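Local coordinates for A rubisco-like protein (Burkholderia fungorum, PDB 3NWR) that is a rubisco-like protein, probably an enzyme related to RuBisCO, whose exact reaction is unknown, at residues A[12-16]-A[134-138]. Sequence-based numbering, arbitrary orientation.
Sequences EDTLE and LPASY
P135 rests its ring on the backbone carbonyl of T14 where two neighbouring antiparallel strands, 14-23 and 126-133, part company at one end of the four-stranded sheet in the RuBisCO-type N-terminal domain. The contact illustrates how two paired strands stay in contact after their hydrogen bonding ends: the second chain turns into the short helix 136-139, P135 takes its N-cap position, and no direct hydrogen bond joins 12-16 to 134-138.

Proline has no N-H to offer a carbonyl, so T14 O meets the ring methylenes in van der Waals contact, at most a weak C-H...O interaction, 3.2 Å from P135 CG and about as near to CD. E12 O approaches the same CG from further off, at 3.9 Å.

Apolar contacts form the buried side. L15 belongs to the domain core, lying on F98, L110 and V114 between the sheet and helix 107-114. Its CG sits between the backbone N and the carbonyl carbon (chi1 62°), and from there the methyl CD2 comes within 4.0 Å of Y138 CE2, meeting the ring obliquely. L15 CB touches L134 CD1 at 4.1 Å, and L134 CG lies in the plane of the Y138 ring at its edge. Beyond this cluster Y138 OH is hydrogen-bonded to D104 O, and the ring packs edge-to-face with F142.

Water supplies the polar link on the more exposed side. One molecule accepts a hydrogen bond from S137 N, in the first turn of the helix, and gives only a weak one to E12 OE2, at the end of a chain extended beyond CG. A second water joins backbone to side chain more closely, donating to E12 O at 2.7 Å and hydrogen-bonding S137 OG at the same distance.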
ATOM      1  N   GLU A  12     -18.828  -9.176 -20.039  1.00 32.63           N
ATOM      2  CA  GLU A  12     -17.479  -9.689 -20.251  1.00 31.57           C
ATOM      3  C   GLU A  12     -16.481  -8.593 -20.626  1.00 29.98           C
ATOM      4  O   GLU A  12     -15.275  -8.822 -20.609  1.00 32.92           O
ATOM      5  CB  GLU A  12     -17.480 -10.788 -21.318  1.00 40.06           C
ATOM      6  CG  GLU A  12     -17.414 -12.200 -20.752  1.00 44.30           C
ATOM      7  CD  GLU A  12     -17.858 -13.251 -21.751  1.00 56.83           C
ATOM      8  OE1 GLU A  12     -18.637 -12.909 -22.667  1.00 63.54           O
ATOM      9  OE2 GLU A  12     -17.437 -14.420 -21.617  1.00 61.66           O
ATOM     10  N   ASP A  13     -16.989  -7.411 -20.967  1.00 24.69           N
ATOM     11  CA  ASP A  13     -16.135  -6.280 -21.333  1.00 22.95           C
ATOM     12  C   ASP A  13     -16.005  -5.269 -20.195  1.00 18.20           C
ATOM     13  O   ASP A  13     -15.442  -4.183 -20.378  1.00 19.30           O
ATOM     14  CB  ASP A  13     -16.664  -5.585 -22.596  1.00 25.76           C
ATOM     15  CG  ASP A  13     -16.643  -6.494 -23.814  1.00 34.63           C
ATOM     16  OD1 ASP A  13     -17.623  -6.472 -24.592  1.00 39.77           O
ATOM     17  OD2 ASP A  13     -15.653  -7.234 -23.990  1.00 40.14           O
ATOM     18  N   THR A  14     -16.530  -5.622 -19.025  1.00 19.05           N
ATOM     19  CA  THR A  14     -16.467  -4.727 -17.870  1.00 17.37           C
ATOM     20  C   THR A  14     -16.086  -5.480 -16.608  1.00 18.44           C
ATOM     21  O   THR A  14     -16.148  -6.700 -16.557  1.00 18.36           O
ATOM     22  CB  THR A  14     -17.819  -4.042 -17.586  1.00 19.43           C
ATOM     23  OG1 THR A  14     -18.779  -5.026 -17.175  1.00 22.78           O
ATOM     24  CG2 THR A  14     -18.331  -3.309 -18.809  1.00 20.73           C
ATOM     25  N   LEU A  15     -15.680  -4.733 -15.590  1.00 17.39           N
ATOM     26  CA  LEU A  15     -15.672  -5.257 -14.235  1.00 15.96           C
ATOM     27  C   LEU A  15     -16.534  -4.332 -13.382  1.00 16.74           C
ATOM     28  O   LEU A  15     -16.854  -3.210 -13.786  1.00 16.85           O
ATOM     29  CB  LEU A  15     -14.245  -5.371 -13.676  1.00 16.20           C
ATOM     30  CG  LEU A  15     -13.454  -4.067 -13.548  1.00 16.29           C
ATOM     31  CD1 LEU A  15     -13.832  -3.291 -12.279  1.00 16.99           C
ATOM     32  CD2 LEU A  15     -11.960  -4.377 -13.568  1.00 18.90           C
ATOM     33  N   GLU A  16     -16.923  -4.803 -12.208  1.00 17.23           N
ATOM     34  CA  GLU A  16     -17.710  -3.989 -11.301  1.00 14.70           C
ATOM     35  C   GLU A  16     -17.024  -3.815  -9.951  1.00 14.39           C
ATOM     36  O   GLU A  16     -16.327  -4.708  -9.466  1.00 15.86           O
ATOM     37  CB  GLU A  16     -19.105  -4.573 -11.124  1.00 18.48           C
ATOM     38  CG  GLU A  16     -19.900  -4.525 -12.415  1.00 21.97           C
ATOM     39  CD  GLU A  16     -21.271  -5.141 -12.291  1.00 25.53           C
ATOM     40  OE1 GLU A  16     -21.662  -5.545 -11.170  1.00 26.92           O
ATOM     41  OE2 GLU A  16     -21.960  -5.217 -13.329  1.00 31.41           O
ATOM     42  N   LEU A 134     -14.959  -9.593 -11.344  1.00 15.26           N
ATOM     43  CA  LEU A 134     -14.244  -9.669 -12.610  1.00 15.75           C
ATOM     44  C   LEU A 134     -14.738 -10.855 -13.433  1.00 16.37           C
ATOM     45  O   LEU A 134     -15.020 -11.916 -12.881  1.00 18.87           O
ATOM     46  CB  LEU A 134     -12.739  -9.835 -12.348  1.00 18.26           C
ATOM     47  CG  LEU A 134     -11.907  -8.569 -12.064  1.00 22.67           C
ATOM     48  CD1 LEU A 134     -12.430  -7.791 -10.874  1.00 21.93           C
ATOM     49  CD2 LEU A 134     -10.440  -8.926 -11.841  1.00 23.46           C
ATOM     50  N   PRO A 135     -14.829 -10.684 -14.760  1.00 16.08           N
ATOM     51  CA  PRO A 135     -15.151 -11.830 -15.620  1.00 17.82           C
ATOM     52  C   PRO A 135     -14.024 -12.839 -15.591  1.00 18.76           C
ATOM     53  O   PRO A 135     -12.859 -12.462 -15.448  1.00 18.87           O
ATOM     54  CB  PRO A 135     -15.240 -11.214 -17.027  1.00 21.79           C
ATOM     55  CG  PRO A 135     -15.351  -9.737 -16.827  1.00 21.05           C
ATOM     56  CD  PRO A 135     -14.662  -9.437 -15.523  1.00 17.59           C
ATOM     57  N   ALA A 136     -14.363 -14.117 -15.729  1.00 18.17           N
ATOM     58  CA  ALA A 136     -13.362 -15.174 -15.758  1.00 17.41           C
ATOM     59  C   ALA A 136     -12.303 -14.955 -16.837  1.00 16.98           C
ATOM     60  O   ALA A 136     -11.118 -15.200 -16.614  1.00 18.04           O
ATOM     61  CB  ALA A 136     -14.040 -16.533 -15.950  1.00 19.63           C
ATOM     62  N   SER A 137     -12.731 -14.507 -18.013  1.00 19.40           N
ATOM     63  CA  SER A 137     -11.804 -14.302 -19.123  1.00 19.21           C
ATOM     64  C   SER A 137     -10.777 -13.212 -18.818  1.00 17.85           C
ATOM     65  O   SER A 137      -9.660 -13.240 -19.328  1.00 19.68           O
ATOM     66  CB  SER A 137     -12.565 -13.979 -20.413  1.00 20.10           C
ATOM     67  OG  SER A 137     -13.388 -12.829 -20.268  1.00 23.26           O
ATOM     68  N   TYR A 138     -11.165 -12.251 -17.990  1.00 18.72           N
ATOM     69  CA  TYR A 138     -10.234 -11.210 -17.558  1.00 17.90           C
ATOM     70  C   TYR A 138      -9.305 -11.750 -16.466  1.00 15.26           C
ATOM     71  O   TYR A 138      -8.084 -11.563 -16.520  1.00 15.10           O
ATOM     72  CB  TYR A 138     -11.015  -9.995 -17.056  1.00 15.40           C
ATOM     73  CG  TYR A 138     -10.186  -8.781 -16.701  1.00 16.13           C
ATOM     74  CD1 TYR A 138      -9.363  -8.162 -17.642  1.00 15.40           C
ATOM     75  CD2 TYR A 138     -10.264  -8.220 -15.426  1.00 15.70           C
ATOM     76  CE1 TYR A 138      -8.620  -7.024 -17.313  1.00 15.40           C
ATOM     77  CE2 TYR A 138      -9.523  -7.092 -15.089  1.00 14.82           C
ATOM     78  CZ  TYR A 138      -8.705  -6.504 -16.036  1.00 15.58           C
ATOM     79  OH  TYR A 138      -7.976  -5.377 -15.708  1.00 14.67           O
TER
HETATM   80  O   HOH W   1     -15.556 -14.685 -18.830  1.00 26.95           O
HETATM   81  O   HOH W   2     -12.965 -10.158 -20.003  1.00 28.04           O